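Local coordinates for glutamine--tRNA ligase (Saccharomyces cerevisiae, PDB 3TL4), which joins glutamine to tRNA(Gln) at the expense of ATP, the chain described here being the tRNA-binding domain appended to its catalytic core, at residues A[117-120]-A[121-125]; A[81-84]-A[85-89]; A[127-130]-A[131-135]. All blocks are in the same frame, centred on the assembly; numbering follows the deposited sequence.

Interaction 1. Residues A[117-120]-A[121-125]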
# COMPACT_ATOMS: atom_id res chain seq x y z
N ILE A 117 8.78 -8.01 5.74
CA ILE A 117 8.36 -8.84 6.86
C ILE A 117 8.03 -10.25 6.38
O ILE A 117 7.14 -10.44 5.56
CB ILE A 117 7.12 -8.25 7.53
CG1 ILE A 117 7.26 -6.73 7.65
CG2 ILE A 117 6.88 -8.90 8.88
CD1 ILE A 117 8.40 -6.29 8.52
N THR A 118 8.76 -11.23 6.89
CA THR A 118 8.61 -12.61 6.46
C THR A 118 7.43 -13.27 7.15
O THR A 118 6.99 -12.81 8.20
CB THR A 118 9.87 -13.43 6.78
OG1 THR A 118 10.07 -13.46 8.19
CG2 THR A 118 11.09 -12.80 6.14
N GLU A 119 6.92 -14.36 6.58
CA GLU A 119 5.88 -15.13 7.25
C GLU A 119 6.30 -15.45 8.70
O GLU A 119 5.48 -15.46 9.62
CB GLU A 119 5.60 -16.44 6.50
CG GLU A 119 5.28 -17.59 7.44
CD GLU A 119 4.93 -18.89 6.74
OE1 GLU A 119 5.05 -18.96 5.50
OE2 GLU A 119 4.53 -19.85 7.44
N ASP A 120 7.59 -15.70 8.89
CA ASP A 120 8.09 -16.06 10.21
C ASP A 120 7.99 -14.89 11.19
O ASP A 120 7.72 -15.07 12.38
CB ASP A 120 9.53 -16.53 10.08
CG ASP A 120 9.92 -17.48 11.17
OD1 ASP A 120 9.60 -18.68 11.03
OD2 ASP A 120 10.55 -17.04 12.16
N GLN A 121 8.21 -13.68 10.70
CA GLN A 121 8.08 -12.51 11.56
C GLN A 121 6.60 -12.22 11.88
O GLN A 121 6.27 -11.94 13.04
CB GLN A 121 8.75 -11.28 10.95
CG GLN A 121 10.18 -11.52 10.46
CD GLN A 121 10.79 -10.26 9.86
OE1 GLN A 121 11.19 -9.35 10.59
NE2 GLN A 121 10.85 -10.19 8.54
N VAL A 122 5.72 -12.28 10.88
CA VAL A 122 4.28 -12.14 11.14
C VAL A 122 3.91 -13.09 12.29
O VAL A 122 3.28 -12.69 13.26
CB VAL A 122 3.41 -12.42 9.88
CG1 VAL A 122 1.93 -12.36 10.21
CG2 VAL A 122 3.73 -11.44 8.75
N ARG A 123 4.34 -14.34 12.17
CA ARG A 123 4.06 -15.38 13.15
C ARG A 123 4.56 -15.01 14.55
O ARG A 123 3.87 -15.20 15.54
CB ARG A 123 4.67 -16.71 12.68
CG ARG A 123 4.45 -17.90 13.60
CD ARG A 123 4.58 -19.24 12.83
NE ARG A 123 3.26 -19.80 12.59
CZ ARG A 123 2.79 -20.13 11.40
NH1 ARG A 123 3.54 -19.98 10.32
NH2 ARG A 123 1.57 -20.63 11.29
N ASN A 124 5.78 -14.48 14.64
CA ASN A 124 6.28 -14.01 15.92
C ASN A 124 5.36 -12.96 16.53
O ASN A 124 5.00 -13.06 17.70
CB ASN A 124 7.70 -13.43 15.79
CG ASN A 124 8.74 -14.50 15.46
OD1 ASN A 124 8.54 -15.69 15.74
ND2 ASN A 124 9.87 -14.08 14.86
N TYR A 125 4.99 -11.96 15.74
CA TYR A 125 4.14 -10.87 16.24
C TYR A 125 2.76 -11.36 16.67
O TYR A 125 2.26 -10.94 17.70
CB TYR A 125 4.05 -9.73 15.23
CG TYR A 125 5.32 -8.91 15.23
CD1 TYR A 125 5.68 -8.17 16.35
CD2 TYR A 125 6.15 -8.90 14.13
CE1 TYR A 125 6.85 -7.44 16.37
CE2 TYR A 125 7.33 -8.16 14.14
CZ TYR A 125 7.67 -7.43 15.27
OH TYR A 125 8.83 -6.70 15.28
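Q121 folds back against I117 and T118. Its CB packs on I117 CG2 at 3.7 Å. Its CG stands 3.0 Å from T118 OG1. From there the chain runs extended and carries NE2 back to T118 OG1 in a weak bond of 3.4 Å; E116 O, just upstream, offers the same NE2 another weak one. The firmer tie uses the backbone N-H: Q121 N donates to T118 OG1 over 3.1 Å with an N-H...O angle of 149°. T118 is thus the N-cap of helix 119-132, its chi1 of 63° holding OG1 between its own N and carbonyl carbon, turned to the helix end. I117, the residue before the cap, sets CG2 4.0 Å from V122 CG2 in the i, i+5 pairing of a hydrophobic staple, and V122 goes on to meet F166 and I169 of helix 166-178. An alanine in place of T118 removes OG1 and would probably leave the backbone N-H of Q121 without its capping acceptor. Right after the cap, E119 OE2 approaches the guanidinium edge of R123, one turn further along, in plane and 3.0 Å from NH1, with carboxylate and guanidinium tilted 50° apart, while R123 NE pairs with E173.

Interaction 2. Residues A[81-84]-A[85-89]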
# COMPACT_ATOMS: atom_id res chain seq x y z
N ASP A 81 10.92 0.54 -5.83
CA ASP A 81 11.08 0.82 -4.41
C ASP A 81 9.72 0.92 -3.71
O ASP A 81 9.51 0.34 -2.64
CB ASP A 81 11.90 2.10 -4.21
CG ASP A 81 13.39 1.92 -4.54
OD1 ASP A 81 13.87 0.75 -4.60
OD2 ASP A 81 14.08 2.95 -4.73
N LEU A 82 8.80 1.66 -4.32
CA LEU A 82 7.47 1.85 -3.77
C LEU A 82 6.49 0.92 -4.49
O LEU A 82 6.08 1.21 -5.62
CB LEU A 82 7.03 3.30 -3.95
CG LEU A 82 7.98 4.36 -3.39
CD1 LEU A 82 7.49 5.74 -3.72
CD2 LEU A 82 8.14 4.20 -1.87
N LYS A 83 6.13 -0.18 -3.83
CA LYS A 83 5.33 -1.24 -4.45
C LYS A 83 3.84 -1.17 -4.14
O LYS A 83 3.04 -1.77 -4.86
CB LYS A 83 5.84 -2.63 -4.03
CG LYS A 83 7.29 -2.91 -4.36
CD LYS A 83 7.56 -2.87 -5.86
CE LYS A 83 7.00 -4.09 -6.58
NZ LYS A 83 7.37 -4.13 -8.03
N THR A 84 3.44 -0.48 -3.08
CA THR A 84 2.02 -0.48 -2.69
C THR A 84 1.43 0.93 -2.61
O THR A 84 2.17 1.92 -2.55
CB THR A 84 1.79 -1.21 -1.34
OG1 THR A 84 2.48 -0.52 -0.30
CG2 THR A 84 2.32 -2.64 -1.40
N SER A 85 0.10 1.00 -2.63
CA SER A 85 -0.62 2.26 -2.45
C SER A 85 -0.24 2.86 -1.12
O SER A 85 -0.18 4.09 -0.97
CB SER A 85 -2.12 2.02 -2.46
OG SER A 85 -2.55 1.53 -3.71
N LEU A 86 -0.03 1.98 -0.16
CA LEU A 86 0.36 2.35 1.19
C LEU A 86 1.73 3.04 1.21
O LEU A 86 1.90 4.05 1.88
CB LEU A 86 0.36 1.11 2.09
CG LEU A 86 0.41 1.37 3.59
CD1 LEU A 86 -0.90 1.98 4.04
CD2 LEU A 86 0.70 0.09 4.35
N GLN A 87 2.70 2.49 0.48
CA GLN A 87 4.03 3.11 0.39
C GLN A 87 3.97 4.42 -0.37
O GLN A 87 4.70 5.37 -0.04
CB GLN A 87 5.03 2.19 -0.31
CG GLN A 87 5.45 0.97 0.50
CD GLN A 87 6.58 0.21 -0.16
OE1 GLN A 87 6.35 -0.61 -1.05
NE2 GLN A 87 7.80 0.48 0.26
N VAL A 88 3.12 4.47 -1.38
CA VAL A 88 3.00 5.69 -2.17
C VAL A 88 2.35 6.81 -1.35
O VAL A 88 2.75 7.97 -1.44
CB VAL A 88 2.22 5.46 -3.48
CG1 VAL A 88 2.07 6.78 -4.24
CG2 VAL A 88 2.95 4.44 -4.33
N ASP A 89 1.35 6.45 -0.56
CA ASP A 89 0.72 7.43 0.33
C ASP A 89 1.73 7.96 1.36
O ASP A 89 1.81 9.17 1.58
CB ASP A 89 -0.52 6.83 1.01
CG ASP A 89 -1.22 7.83 1.94
OD1 ASP A 89 -1.95 8.71 1.44
OD2 ASP A 89 -1.03 7.73 3.16
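Q87 OE1 takes the backbone N-H of K83 across 2.8 Å with an N-H...O angle of 161°, the donor standing 51° out of the amide carbonyl plane. At the other end of the same amide, NE2 makes a weak bond of 3.4 Å to D81 O and a further hydrogen bond to S111 O. The side chain lies back along the entry loop because its CG is anti to the carbonyl carbon (chi1 -71°) and the chain beyond CG is extended. T84 is the N-cap of helix 85-98: its OG1 receives Q87 N at 3.1 Å, and its carbonyl O receives V88 N at 3.0 Å. Q87 therefore sits at the third position of the helix, as in a capping box, but its side chain bonds the amide one residue before the cap.

Beneath this polar shell, L82 CD2 packs on Q87 CB at 4.0 Å, and L82 CB lies 4.3 Å from V88 CG2. Farther out, L82 rests on I73 of helix 70-78 and V88 on L54 and F61 of helix 49-62. One buried amide ties K83 N, more weakly D81 O, and S111 O of another loop, so these backbone groups meet a neutral partner, probably sparing the burial of a charge.

Interaction 3. Residues A[127-130]-A[131-135]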
# COMPACT_ATOMS: atom_id res chain seq x y z
N MSE A 127 2.09 -14.47 17.68
CA MSE A 127 2.32 -15.26 18.89
C MSE A 127 2.38 -14.39 20.13
O MSE A 127 1.79 -14.71 21.16
CB MSE A 127 3.62 -16.05 18.79
CG MSE A 127 3.59 -17.15 17.76
SE MSE A 127 5.21 -18.24 17.81
CE MSE A 127 4.96 -19.03 19.59
N GLN A 128 3.11 -13.29 20.01
CA GLN A 128 3.28 -12.31 21.08
C GLN A 128 1.94 -11.72 21.49
O GLN A 128 1.64 -11.61 22.68
CB GLN A 128 4.18 -11.19 20.56
CG GLN A 128 5.10 -10.55 21.58
CD GLN A 128 6.12 -9.61 20.92
OE1 GLN A 128 7.13 -10.06 20.37
NE2 GLN A 128 5.85 -8.31 20.97
N TYR A 129 1.14 -11.33 20.50
CA TYR A 129 -0.19 -10.81 20.76
C TYR A 129 -1.05 -11.83 21.51
O TYR A 129 -1.71 -11.50 22.50
CB TYR A 129 -0.90 -10.41 19.45
CG TYR A 129 -2.33 -9.98 19.68
CD1 TYR A 129 -2.65 -8.64 19.85
CD2 TYR A 129 -3.35 -10.91 19.76
CE1 TYR A 129 -3.96 -8.23 20.08
CE2 TYR A 129 -4.66 -10.52 19.98
CZ TYR A 129 -4.96 -9.18 20.14
OH TYR A 129 -6.25 -8.78 20.36
N ILE A 130 -1.04 -13.07 21.04
CA ILE A 130 -1.79 -14.15 21.68
C ILE A 130 -1.35 -14.38 23.13
O ILE A 130 -2.19 -14.55 24.02
CB ILE A 130 -1.67 -15.47 20.87
CG1 ILE A 130 -2.36 -15.30 19.52
CG2 ILE A 130 -2.27 -16.64 21.64
CD1 ILE A 130 -2.29 -16.50 18.66
N GLN A 131 -0.03 -14.37 23.37
CA GLN A 131 0.51 -14.48 24.73
C GLN A 131 -0.02 -13.36 25.65
O GLN A 131 -0.39 -13.59 26.80
CB GLN A 131 2.05 -14.44 24.69
CG GLN A 131 2.74 -14.50 26.07
CD GLN A 131 2.57 -15.84 26.77
OE1 GLN A 131 2.37 -16.88 26.12
NE2 GLN A 131 2.64 -15.83 28.10
N GLU A 132 -0.05 -12.16 25.10
CA GLU A 132 -0.43 -10.95 25.82
C GLU A 132 -1.92 -10.92 26.14
O GLU A 132 -2.35 -10.31 27.11
CB GLU A 132 -0.05 -9.70 24.98
CG GLU A 132 1.47 -9.45 24.91
CD GLU A 132 1.89 -8.43 23.83
OE1 GLU A 132 1.00 -7.85 23.17
OE2 GLU A 132 3.11 -8.23 23.65
N ASN A 133 -2.70 -11.57 25.30
CA ASN A 133 -4.13 -11.56 25.45
C ASN A 133 -4.67 -12.96 25.75
O ASN A 133 -5.85 -13.22 25.56
CB ASN A 133 -4.75 -10.99 24.19
CG ASN A 133 -4.39 -9.52 23.98
OD1 ASN A 133 -5.11 -8.64 24.41
ND2 ASN A 133 -3.25 -9.26 23.33
N LYS A 134 -3.80 -13.83 26.23
CA LYS A 134 -4.11 -15.27 26.32
C LYS A 134 -5.42 -15.58 27.04
O LYS A 134 -6.24 -16.34 26.53
CB LYS A 134 -2.92 -16.04 26.92
CG LYS A 134 -3.17 -17.54 27.17
CD LYS A 134 -1.88 -18.36 26.98
CE LYS A 134 -0.73 -17.90 27.84
NZ LYS A 134 0.55 -18.61 27.52
N GLU A 135 -5.64 -14.99 28.21
CA GLU A 135 -6.86 -15.33 28.98
C GLU A 135 -8.15 -14.76 28.39
O GLU A 135 -9.19 -15.37 28.51
CB GLU A 135 -6.71 -14.95 30.45
CG GLU A 135 -5.58 -15.71 31.12
CD GLU A 135 -5.42 -15.36 32.57
OE1 GLU A 135 -4.87 -14.27 32.85
OE2 GLU A 135 -5.82 -16.17 33.43
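The C-terminal end of helix 119-132, where the chain turns at N133 into helix 134-140, is closed by an asparagine that folds back on the preceding turn. N133 leaves helical backbone angles and stands at the N-cap position of the next helix, yet its side chain makes no capping bond there; it works backward instead. ND2 donates to Y129 O across 2.8 Å in an almost straight bond, with an N-H...O angle of 174° and the acceptor lying in the plane of the amide. The backbone N of N133 donates to the same oxygen at 3.0 Å, and Y129 O is thereby gripped twice by one residue.

The same amide also covers the Y129 ring. ND2 lies 3.4 Å above the ring plane, over its centre, and the two planes are only 22° apart, the amide lying nearly parallel over the ring face. Since the bonded N-H lies in the amide plane and runs to the carbonyl, it is not aimed at the ring. Y129 puts its ring under the amide by holding CG anti to the backbone N (chi1 175°). R136 NH2, beyond them, bonds both N133 OD1 and Y129 OH, which helps fix both groups.

One residue earlier in the same turn, E132 lies alongside Q128, its OE2 3.7 Å from Q128 CG. Bridging the bend, K134 NZ bonds Q131 OE1 at 2.9 Å.

Helix 166-178 runs past this corner and offers E173 to selenomethionine M127 and I130, and L177 to I130 and K134. The tyrosine hydroxyl meets a different neighbour, bonding D151 of helix 145-153, so the corner between helices 119-132 and 134-140 meets helices 145-153 and 166-178.

Interactions 1 and 3 mark the two ends of helix 119-132, their centres about 15 Å apart, and both meet helix 166-178. Interaction 2 starts helix 85-98, with its centre about 20 Å from that of interaction 1 and 31 Å from that of interaction 3, and touches neither. It lies nearest the middle of the chain, and its central glutamine is buried. Interactions 2 and 3 are partly buried, interaction 1 is a surface contact. Interactions 1 and 2 share the threonine N-cap, but a salt bridge accompanies the cap at the surface, whereas an amide holding loop backbone accompanies the inner one. Interaction 3 ends a helix, using an asparagine whose amide both hydrogen-bonds a carbonyl and lies over a tyrosine ring.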